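Side-chain contacts in KLLA0B12012p (Kluyveromyces lactis, PDB 6Y3P), which probably binds ATP through the C-terminal ATP-grasp domain described here, and is a direct partner of the mRNA decapping enzyme Dcp2: residues Y232-A237 and I363-D368; I280-L285 and E294-Q299; F367-S372 and S389-V394. All blocks are in the same frame, centred on the assembly; numbering follows the deposited sequence.

Overall arrangement
All three contacts lie on the antiparallel sheet built around strand 228-239, which pairs with strand 279-281 and with strand 391-396. Contacts 1 and 3 use successive turns of helix 357-375 and share Phe-367 and Asp-368; their centres are 9 Å apart, and Asp-233 N reaches Lys-390 O at 2.7 Å. Contact 2 is nested in the chain loop closed by contact 1, with centres 12 Å apart, and joins it through strand pairing, Ala-237 N to Ile-280 O at 2.7 Å. Contacts 2 and 3 do not touch, their nearest atoms being about 6 Å apart. A sulfate ion, probably from the crystallisation liquor, lies about 4 Å from the Asp-283 side chain in contact 2.

Contact 1 (Y232-A237 and I363-D368); sequences YDRMLA and IDELFD
Helix 357-375 packs against the interrupted part of strand 228-239 in this ATP-grasp domain, and the join is made by Tyr-232 and Arg-234 on one side and Glu-365 and Leu-366 on the other. Leu-366 sits over one face of the Tyr-232 ring: its CB lies 4.0 Å from the ring centroid, 24° off the normal, in a CH-pi contact displaced toward the rim, and touches CE2 of Tyr-232 at 3.7 Å. The opposite face has the backbone N of Arg-234 above its centre, which leaves the ring held between its own chain and the helix. With CG anti to the backbone N (chi1 -173°), Tyr-232 sends its phenol across to the helix, where OH hydrogen-bonds to Leu-362 O and passes 3.3 Å from CB of Glu-365.

Arg-234 makes the charged half of the contact. Its chain turns at chi3, and NH1 donates to OE1 of Glu-365 at 2.9 Å in a salt bridge bent to 146°. NH1 lies above the carboxylate plane, to which the guanidinium is inclined, and it engages OE1 alone, so the bridge is single-point rather than two-pronged. The same NH1 also bonds to Asn-361 OD1, while NE forms a salt bridge with Glu-281, which probably steadies the guanidinium between strand and helix. This is helix-on-sheet packing of the tubulin-tyrosine ligase type of ATP-grasp fold, with a CH-pi contact beside a salt bridge.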
loop_
_atom_site.group_PDB
_atom_site.type_symbol
_atom_site.label_atom_id
_atom_site.label_comp_id
_atom_site.label_asym_id
_atom_site.label_seq_id
_atom_site.Cartn_x
_atom_site.Cartn_y
_atom_site.Cartn_z
ATOM N N TYR A 232 6.970 4.423 -8.945
ATOM C CA TYR A 232 7.798 3.544 -9.759
ATOM C C TYR A 232 6.862 2.814 -10.756
ATOM O O TYR A 232 5.986 2.046 -10.341
ATOM C CB TYR A 232 8.572 2.558 -8.859
ATOM C CG TYR A 232 9.583 1.738 -9.623
ATOM C CD1 TYR A 232 10.452 2.338 -10.540
ATOM C CD2 TYR A 232 9.689 0.370 -9.425
ATOM C CE1 TYR A 232 11.376 1.583 -11.264
ATOM C CE2 TYR A 232 10.618 -0.393 -10.134
ATOM C CZ TYR A 232 11.459 0.220 -11.050
ATOM O OH TYR A 232 12.384 -0.528 -11.725
ATOM N N ASP A 233 7.018 3.113 -12.057
ATOM C CA ASP A 233 6.165 2.595 -13.136
ATOM C C ASP A 233 6.379 1.128 -13.514
ATOM O O ASP A 233 5.604 0.619 -14.310
ATOM C CB ASP A 233 6.249 3.476 -14.399
ATOM C CG ASP A 233 5.261 4.632 -14.370
ATOM O OD1 ASP A 233 4.455 4.704 -13.408
ATOM O OD2 ASP A 233 5.293 5.462 -15.305
ATOM N N ARG A 234 7.393 0.460 -12.963
ATOM C CA ARG A 234 7.605 -0.961 -13.215
ATOM C C ARG A 234 6.931 -1.653 -12.031
ATOM O O ARG A 234 7.515 -1.771 -10.950
ATOM C CB ARG A 234 9.096 -1.283 -13.323
ATOM C CG ARG A 234 9.793 -0.541 -14.494
ATOM C CD ARG A 234 11.193 -1.090 -14.782
ATOM N NE ARG A 234 11.154 -2.508 -15.158
ATOM C CZ ARG A 234 12.204 -3.315 -15.178
ATOM N NH1 ARG A 234 13.411 -2.854 -14.868
ATOM N NH2 ARG A 234 12.062 -4.590 -15.523
ATOM N N MET A 235 5.642 -1.956 -12.192
ATOM C CA MET A 235 4.827 -2.523 -11.131
ATOM C C MET A 235 4.708 -4.059 -11.201
ATOM O O MET A 235 5.130 -4.684 -12.175
ATOM C CB MET A 235 3.456 -1.840 -11.067
ATOM C CG MET A 235 3.465 -0.394 -11.499
ATOM S SD MET A 235 1.820 0.313 -11.276
ATOM C CE MET A 235 2.166 2.055 -11.626
ATOM N N LEU A 236 4.201 -4.663 -10.133
ATOM C CA LEU A 236 4.099 -6.113 -10.030
ATOM C C LEU A 236 2.659 -6.539 -10.010
ATOM O O LEU A 236 1.810 -5.866 -9.415
ATOM C CB LEU A 236 4.751 -6.596 -8.712
ATOM C CG LEU A 236 6.282 -6.718 -8.606
ATOM C CD1 LEU A 236 6.967 -5.400 -8.825
ATOM C CD2 LEU A 236 6.680 -7.183 -7.236
ATOM N N ALA A 237 2.398 -7.687 -10.608
ATOM C CA ALA A 237 1.101 -8.334 -10.593
ATOM C C ALA A 237 1.342 -9.656 -9.845
ATOM O O ALA A 237 2.172 -10.461 -10.262
ATOM C CB ALA A 237 0.597 -8.588 -12.012
ATOM N N ILE A 363 14.009 -4.527 -9.426
ATOM C CA ILE A 363 14.390 -4.047 -8.094
ATOM C C ILE A 363 15.706 -3.238 -8.169
ATOM O O ILE A 363 15.835 -2.240 -7.447
ATOM C CB ILE A 363 14.382 -5.224 -7.062
ATOM C CG1 ILE A 363 12.945 -5.725 -6.785
ATOM C CG2 ILE A 363 15.129 -4.935 -5.757
ATOM C CD1 ILE A 363 11.972 -4.720 -6.088
ATOM N N ASP A 364 16.644 -3.631 -9.087
ATOM C CA ASP A 364 17.921 -2.928 -9.314
ATOM C C ASP A 364 17.689 -1.504 -9.822
ATOM O O ASP A 364 18.367 -0.578 -9.393
ATOM C CB ASP A 364 18.774 -3.679 -10.341
ATOM C CG ASP A 364 19.551 -4.866 -9.821
ATOM O OD1 ASP A 364 19.423 -5.180 -8.617
ATOM O OD2 ASP A 364 20.304 -5.477 -10.619
ATOM N N GLU A 365 16.728 -1.336 -10.726
ATOM C CA GLU A 365 16.392 -0.049 -11.315
ATOM C C GLU A 365 15.642 0.806 -10.299
ATOM O O GLU A 365 15.754 2.030 -10.338
ATOM C CB GLU A 365 15.555 -0.263 -12.586
ATOM C CG GLU A 365 15.236 1.030 -13.315
ATOM C CD GLU A 365 14.285 0.941 -14.487
ATOM O OE1 GLU A 365 14.272 -0.106 -15.173
ATOM O OE2 GLU A 365 13.589 1.949 -14.748
ATOM N N LEU A 366 14.891 0.161 -9.381
ATOM C CA LEU A 366 14.156 0.871 -8.348
ATOM C C LEU A 366 15.128 1.581 -7.406
ATOM O O LEU A 366 14.978 2.789 -7.188
ATOM C CB LEU A 366 13.206 -0.071 -7.569
ATOM C CG LEU A 366 12.703 0.389 -6.166
ATOM C CD1 LEU A 366 11.825 1.631 -6.238
ATOM C CD2 LEU A 366 11.990 -0.726 -5.454
ATOM N N PHE A 367 16.109 0.830 -6.850
ATOM C CA PHE A 367 17.084 1.355 -5.885
ATOM C C PHE A 367 18.085 2.277 -6.546
ATOM O O PHE A 367 18.523 3.210 -5.900
ATOM C CB PHE A 367 17.730 0.249 -5.044
ATOM C CG PHE A 367 16.698 -0.333 -4.111
ATOM C CD1 PHE A 367 16.310 0.349 -2.962
ATOM C CD2 PHE A 367 16.032 -1.513 -4.432
ATOM C CE1 PHE A 367 15.303 -0.156 -2.134
ATOM C CE2 PHE A 367 15.010 -2.011 -3.610
ATOM C CZ PHE A 367 14.676 -1.346 -2.453
ATOM N N ASP A 368 18.313 2.124 -7.857
ATOM C CA ASP A 368 19.132 3.032 -8.647
ATOM C C ASP A 368 18.482 4.435 -8.669
ATOM O O ASP A 368 19.154 5.424 -8.399
ATOM C CB ASP A 368 19.286 2.490 -10.073
ATOM C CG ASP A 368 20.459 3.121 -10.779
ATOM O OD1 ASP A 368 21.622 2.759 -10.445
ATOM O OD2 ASP A 368 20.233 4.067 -11.575
#

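Contact 2 (I280-L285 and E294-Q299); sequences IEFDAL and EEIRTQ
A short 3-10 turn just after strand 279-281, carrying Phe-282 and Asp-283, faces helix 290-313, which brings Ile-296 and Arg-297. The backbones stay well apart, the nearest CA atoms being those of Asp-283 and Glu-294 at 9.3 Å, so the contact is made by side chains alone. The turn is closed by Ala-284 N bonding to Glu-281 O and Leu-285 N to Phe-282 O.

The Phe-282 ring is swung away from its own amide nitrogen (chi1 174°), which aims it at the helix. Its far end meets Ile-296: CZ is 3.6 Å from CG2 and 3.8 Å from CD1 of that residue, so both branches of the isoleucine close on one ring carbon. Both side chains also rest on Ile-217 of strand 215-224, and together they form a small apolar cluster against the sheet. Next to it, Arg-297 NH2 comes up to the ring edge, 3.7 Å from CD2 of Phe-282, with the guanidinium steeply inclined to the ring.

That same nitrogen donates to OD1 of Asp-283 at 2.7 Å, the angle at the hydrogen being 141°. The acceptor is met on its anti side, well out of the carboxylate plane. One turn back on the helix, Glu-294 OE1 takes NH1 of Arg-297 at 3.0 Å, in the guanidinium plane. One arginine thus links two acids whose oxygens stay 6.1 Å apart, Asp-283 OD1 to Glu-294 OE1, and probably offsets their like charge. Asp-283, Arg-297 and Glu-294 form a salt-bridge network, which Arg-293 extends as a second partner of Asp-283 OD1. The network borders an apolar patch where a helix packs on the antiparallel sheet of an ATP-grasp domain.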
loop_
_atom_site.group_PDB
_atom_site.type_symbol
_atom_site.label_atom_id
_atom_site.label_comp_id
_atom_site.label_asym_id
_atom_site.label_seq_id
_atom_site.Cartn_x
_atom_site.Cartn_y
_atom_site.Cartn_z
ATOM N N ILE A 280 4.617 -11.571 -11.709
ATOM C CA ILE A 280 4.976 -11.145 -13.062
ATOM C C ILE A 280 4.924 -9.615 -13.011
ATOM O O ILE A 280 4.066 -9.045 -12.312
ATOM C CB ILE A 280 3.937 -11.669 -14.122
ATOM C CG1 ILE A 280 3.656 -13.200 -14.006
ATOM C CG2 ILE A 280 4.304 -11.282 -15.586
ATOM C CD1 ILE A 280 4.881 -14.196 -14.215
ATOM N N GLU A 281 5.804 -8.960 -13.784
ATOM C CA GLU A 281 5.808 -7.512 -13.951
ATOM C C GLU A 281 4.507 -7.170 -14.677
ATOM O O GLU A 281 4.158 -7.799 -15.692
ATOM C CB GLU A 281 7.019 -7.039 -14.775
ATOM C CG GLU A 281 7.145 -5.519 -14.823
ATOM C CD GLU A 281 8.266 -4.926 -15.654
ATOM O OE1 GLU A 281 9.102 -5.695 -16.179
ATOM O OE2 GLU A 281 8.293 -3.682 -15.791
ATOM N N PHE A 282 3.781 -6.184 -14.132
ATOM C CA PHE A 282 2.516 -5.734 -14.689
ATOM C C PHE A 282 2.537 -5.467 -16.195
ATOM O O PHE A 282 1.630 -5.927 -16.895
ATOM C CB PHE A 282 2.024 -4.513 -13.928
ATOM C CG PHE A 282 0.785 -3.905 -14.534
ATOM C CD1 PHE A 282 -0.452 -4.513 -14.377
ATOM C CD2 PHE A 282 0.851 -2.699 -15.228
ATOM C CE1 PHE A 282 -1.596 -3.946 -14.923
ATOM C CE2 PHE A 282 -0.301 -2.139 -15.796
ATOM C CZ PHE A 282 -1.517 -2.774 -15.646
ATOM N N ASP A 283 3.564 -4.746 -16.702
ATOM C CA ASP A 283 3.667 -4.392 -18.120
ATOM C C ASP A 283 3.918 -5.580 -19.029
ATOM O O ASP A 283 3.724 -5.473 -20.239
ATOM C CB ASP A 283 4.713 -3.282 -18.371
ATOM C CG ASP A 283 4.519 -2.562 -19.704
ATOM O OD1 ASP A 283 3.433 -1.973 -19.911
ATOM O OD2 ASP A 283 5.417 -2.667 -20.575
ATOM N N ALA A 284 4.345 -6.710 -18.461
ATOM C CA ALA A 284 4.569 -7.929 -19.223
ATOM C C ALA A 284 3.236 -8.649 -19.509
ATOM O O ALA A 284 3.253 -9.641 -20.229
ATOM C CB ALA A 284 5.520 -8.857 -18.459
ATOM N N LEU A 285 2.096 -8.194 -18.920
ATOM C CA LEU A 285 0.796 -8.824 -19.163
ATOM C C LEU A 285 0.205 -8.240 -20.483
ATOM O O LEU A 285 -0.375 -7.161 -20.484
ATOM C CB LEU A 285 -0.130 -8.632 -17.958
ATOM C CG LEU A 285 0.410 -9.149 -16.593
ATOM C CD1 LEU A 285 -0.440 -8.617 -15.434
ATOM C CD2 LEU A 285 0.483 -10.700 -16.554
ATOM N N GLU A 294 -1.807 1.817 -19.699
ATOM C CA GLU A 294 -1.497 3.232 -19.500
ATOM C C GLU A 294 -2.545 3.958 -18.653
ATOM O O GLU A 294 -2.174 4.765 -17.800
ATOM C CB GLU A 294 -1.252 3.942 -20.841
ATOM C CG GLU A 294 -0.219 5.064 -20.751
ATOM C CD GLU A 294 1.070 4.802 -19.978
ATOM O OE1 GLU A 294 1.850 3.906 -20.386
ATOM O OE2 GLU A 294 1.312 5.519 -18.976
ATOM N N GLU A 295 -3.828 3.620 -18.842
ATOM C CA GLU A 295 -4.966 4.154 -18.093
ATOM C C GLU A 295 -4.867 3.683 -16.632
ATOM O O GLU A 295 -5.195 4.449 -15.719
ATOM C CB GLU A 295 -6.281 3.651 -18.705
ATOM C CG GLU A 295 -6.806 4.466 -19.873
ATOM C CD GLU A 295 -7.888 3.810 -20.720
ATOM O OE1 GLU A 295 -8.580 2.895 -20.215
ATOM O OE2 GLU A 295 -8.052 4.228 -21.892
ATOM N N ILE A 296 -4.400 2.426 -16.408
ATOM C CA ILE A 296 -4.207 1.899 -15.060
ATOM C C ILE A 296 -3.053 2.703 -14.369
ATOM O O ILE A 296 -3.119 3.009 -13.171
ATOM C CB ILE A 296 -3.968 0.360 -15.130
ATOM C CG1 ILE A 296 -5.308 -0.384 -15.347
ATOM C CG2 ILE A 296 -3.236 -0.184 -13.893
ATOM C CD1 ILE A 296 -5.174 -1.949 -15.876
ATOM N N ARG A 297 -2.020 3.061 -15.143
ATOM C CA ARG A 297 -0.892 3.824 -14.612
ATOM C C ARG A 297 -1.362 5.246 -14.263
ATOM O O ARG A 297 -1.053 5.743 -13.193
ATOM C CB ARG A 297 0.240 3.873 -15.643
ATOM C CG ARG A 297 1.444 3.041 -15.264
ATOM C CD ARG A 297 2.333 2.803 -16.461
ATOM N NE ARG A 297 2.518 1.366 -16.619
ATOM C CZ ARG A 297 2.384 0.701 -17.760
ATOM N NH1 ARG A 297 2.104 1.349 -18.889
ATOM N NH2 ARG A 297 2.545 -0.616 -17.787
ATOM N N THR A 298 -2.130 5.872 -15.159
ATOM C CA THR A 298 -2.700 7.210 -14.979
ATOM C C THR A 298 -3.541 7.237 -13.703
ATOM O O THR A 298 -3.242 8.046 -12.826
ATOM C CB THR A 298 -3.394 7.617 -16.267
ATOM O OG1 THR A 298 -2.362 7.616 -17.258
ATOM C CG2 THR A 298 -4.058 9.011 -16.188
ATOM N N GLN A 299 -4.493 6.289 -13.547
ATOM C CA GLN A 299 -5.296 6.141 -12.308
ATOM C C GLN A 299 -4.428 5.970 -11.073
ATOM O O GLN A 299 -4.720 6.578 -10.042
ATOM C CB GLN A 299 -6.226 4.926 -12.369
ATOM C CG GLN A 299 -7.292 4.975 -13.444
ATOM C CD GLN A 299 -8.017 3.656 -13.489
ATOM O OE1 GLN A 299 -8.788 3.319 -12.578
ATOM N NE2 GLN A 299 -7.765 2.869 -14.546
#

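Contact 3 (F367-S372 and S389-V394); sequences FDDVVS and SKFVEV
A chi1 of -156° turns the Phe-391 ring toward the helix. There the helix backbone puts CB of Asp-369 over the ring, while chi1 of Asp-369 (-65°) turns the carboxylate off to the side. CB of Asp-369 sits 3.8 Å from the ring centroid, 22° off the normal, in a CH-pi contact shifted to the side where the ring joins its own chain: CG of Phe-391 is 3.6 Å away. The two side chains run past each other in opposite directions, and OD2 of Asp-369 ends beside CB of Phe-391, at 3.6 Å, instead of above the aromatic face.

At the other end of the ring, Val-370 supplies its CG2 branch, which approaches obliquely and touches CZ of Phe-391 at 3.9 Å. Val-370 N lies over the same face as Asp-369 CB but further off, both of them offset toward the rim.

The contact joins the later turns of helix 357-375 to strand 391-396, an edge partner of strand 228-239 in the antiparallel sheet of this ATP-grasp domain. Phe-391 stacks there with Phe-230 of the neighbouring strand, and touches Ile-373 and Cys-374 further along the helix, so one ring ties the last strand to its neighbour and to the helix.

The approach to the strand is shaped by an ST turn, in which Ser-389 OG accepts from Phe-391 N at 3.2 Å. On the helix, Ser-372 OG donates to Asp-368 O at 2.8 Å, and Ser-372 N reaches the same oxygen from the other face of its carbonyl plane, close to the wider pi-type turn at 370-372.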
loop_
_atom_site.group_PDB
_atom_site.type_symbol
_atom_site.label_atom_id
_atom_site.label_comp_id
_atom_site.label_asym_id
_atom_site.label_seq_id
_atom_site.Cartn_x
_atom_site.Cartn_y
_atom_site.Cartn_z
ATOM N N PHE A 367 16.109 0.830 -6.850
ATOM C CA PHE A 367 17.084 1.355 -5.885
ATOM C C PHE A 367 18.085 2.277 -6.546
ATOM O O PHE A 367 18.523 3.210 -5.900
ATOM C CB PHE A 367 17.730 0.249 -5.044
ATOM C CG PHE A 367 16.698 -0.333 -4.111
ATOM C CD1 PHE A 367 16.310 0.349 -2.962
ATOM C CD2 PHE A 367 16.032 -1.513 -4.432
ATOM C CE1 PHE A 367 15.303 -0.156 -2.134
ATOM C CE2 PHE A 367 15.010 -2.011 -3.610
ATOM C CZ PHE A 367 14.676 -1.346 -2.453
ATOM N N ASP A 368 18.313 2.124 -7.857
ATOM C CA ASP A 368 19.132 3.032 -8.647
ATOM C C ASP A 368 18.482 4.435 -8.669
ATOM O O ASP A 368 19.154 5.424 -8.399
ATOM C CB ASP A 368 19.286 2.490 -10.073
ATOM C CG ASP A 368 20.459 3.121 -10.779
ATOM O OD1 ASP A 368 21.622 2.759 -10.445
ATOM O OD2 ASP A 368 20.233 4.067 -11.575
ATOM N N ASP A 369 17.154 4.495 -8.917
ATOM C CA ASP A 369 16.367 5.721 -8.968
ATOM C C ASP A 369 16.245 6.385 -7.625
ATOM O O ASP A 369 16.369 7.606 -7.549
ATOM C CB ASP A 369 14.983 5.444 -9.551
ATOM C CG ASP A 369 14.986 4.985 -11.007
ATOM O OD1 ASP A 369 15.960 5.305 -11.732
ATOM O OD2 ASP A 369 14.007 4.311 -11.424
ATOM N N VAL A 370 16.030 5.585 -6.555
ATOM C CA VAL A 370 15.881 6.077 -5.188
ATOM C C VAL A 370 17.161 6.781 -4.761
ATOM O O VAL A 370 17.111 7.918 -4.306
ATOM C CB VAL A 370 15.455 4.947 -4.200
ATOM C CG1 VAL A 370 15.603 5.391 -2.744
ATOM C CG2 VAL A 370 14.023 4.494 -4.478
ATOM N N VAL A 371 18.304 6.130 -4.978
ATOM C CA VAL A 371 19.610 6.686 -4.635
ATOM C C VAL A 371 19.979 7.899 -5.524
ATOM O O VAL A 371 20.351 8.935 -4.982
ATOM C CB VAL A 371 20.693 5.581 -4.615
ATOM C CG1 VAL A 371 22.089 6.160 -4.434
ATOM C CG2 VAL A 371 20.390 4.543 -3.527
ATOM N N SER A 372 19.825 7.792 -6.857
ATOM C CA SER A 372 20.194 8.868 -7.783
ATOM C C SER A 372 19.298 10.117 -7.748
ATOM O O SER A 372 19.748 11.183 -8.199
ATOM C CB SER A 372 20.278 8.339 -9.212
ATOM O OG SER A 372 19.020 7.876 -9.684
ATOM N N SER A 389 12.094 8.384 -17.898
ATOM C CA SER A 389 12.206 7.844 -16.548
ATOM C C SER A 389 10.985 7.031 -16.131
ATOM O O SER A 389 9.853 7.420 -16.412
ATOM C CB SER A 389 12.422 8.972 -15.549
ATOM O OG SER A 389 12.641 8.467 -14.245
ATOM N N LYS A 390 11.218 5.928 -15.424
ATOM C CA LYS A 390 10.133 5.115 -14.881
ATOM C C LYS A 390 9.864 5.477 -13.407
ATOM O O LYS A 390 8.981 4.891 -12.784
ATOM C CB LYS A 390 10.385 3.617 -15.106
ATOM C CG LYS A 390 10.606 3.302 -16.586
ATOM C CD LYS A 390 9.729 2.196 -17.094
ATOM C CE LYS A 390 10.048 1.893 -18.535
ATOM N NZ LYS A 390 9.340 2.822 -19.454
ATOM N N PHE A 391 10.599 6.480 -12.874
ATOM C CA PHE A 391 10.464 7.029 -11.514
ATOM C C PHE A 391 9.819 8.398 -11.698
ATOM O O PHE A 391 10.501 9.387 -11.938
ATOM C CB PHE A 391 11.834 7.146 -10.850
ATOM C CG PHE A 391 11.838 7.140 -9.340
ATOM C CD1 PHE A 391 11.423 6.013 -8.629
ATOM C CD2 PHE A 391 12.373 8.210 -8.627
ATOM C CE1 PHE A 391 11.495 5.980 -7.237
ATOM C CE2 PHE A 391 12.463 8.167 -7.231
ATOM C CZ PHE A 391 12.014 7.059 -6.548
ATOM N N VAL A 392 8.497 8.433 -11.638
ATOM C CA VAL A 392 7.716 9.623 -11.956
ATOM C C VAL A 392 7.262 10.426 -10.733
ATOM O O VAL A 392 6.601 9.887 -9.843
ATOM C CB VAL A 392 6.522 9.179 -12.848
ATOM C CG1 VAL A 392 5.688 10.370 -13.325
ATOM C CG2 VAL A 392 7.006 8.332 -14.030
ATOM N N GLU A 393 7.566 11.730 -10.731
ATOM C CA GLU A 393 7.132 12.640 -9.682
ATOM C C GLU A 393 5.662 12.977 -9.903
ATOM O O GLU A 393 5.336 13.638 -10.892
ATOM C CB GLU A 393 7.972 13.898 -9.663
ATOM C CG GLU A 393 7.838 14.631 -8.346
ATOM C CD GLU A 393 8.309 16.060 -8.447
ATOM O OE1 GLU A 393 7.474 16.938 -8.753
ATOM O OE2 GLU A 393 9.531 16.285 -8.318
ATOM N N VAL A 394 4.780 12.515 -8.979
ATOM C CA VAL A 394 3.325 12.659 -9.086
ATOM C C VAL A 394 2.768 13.752 -8.172
ATOM O O VAL A 394 1.627 14.186 -8.344
ATOM C CB VAL A 394 2.593 11.300 -8.889
ATOM C CG1 VAL A 394 3.054 10.281 -9.914
ATOM C CG2 VAL A 394 2.778 10.753 -7.466
#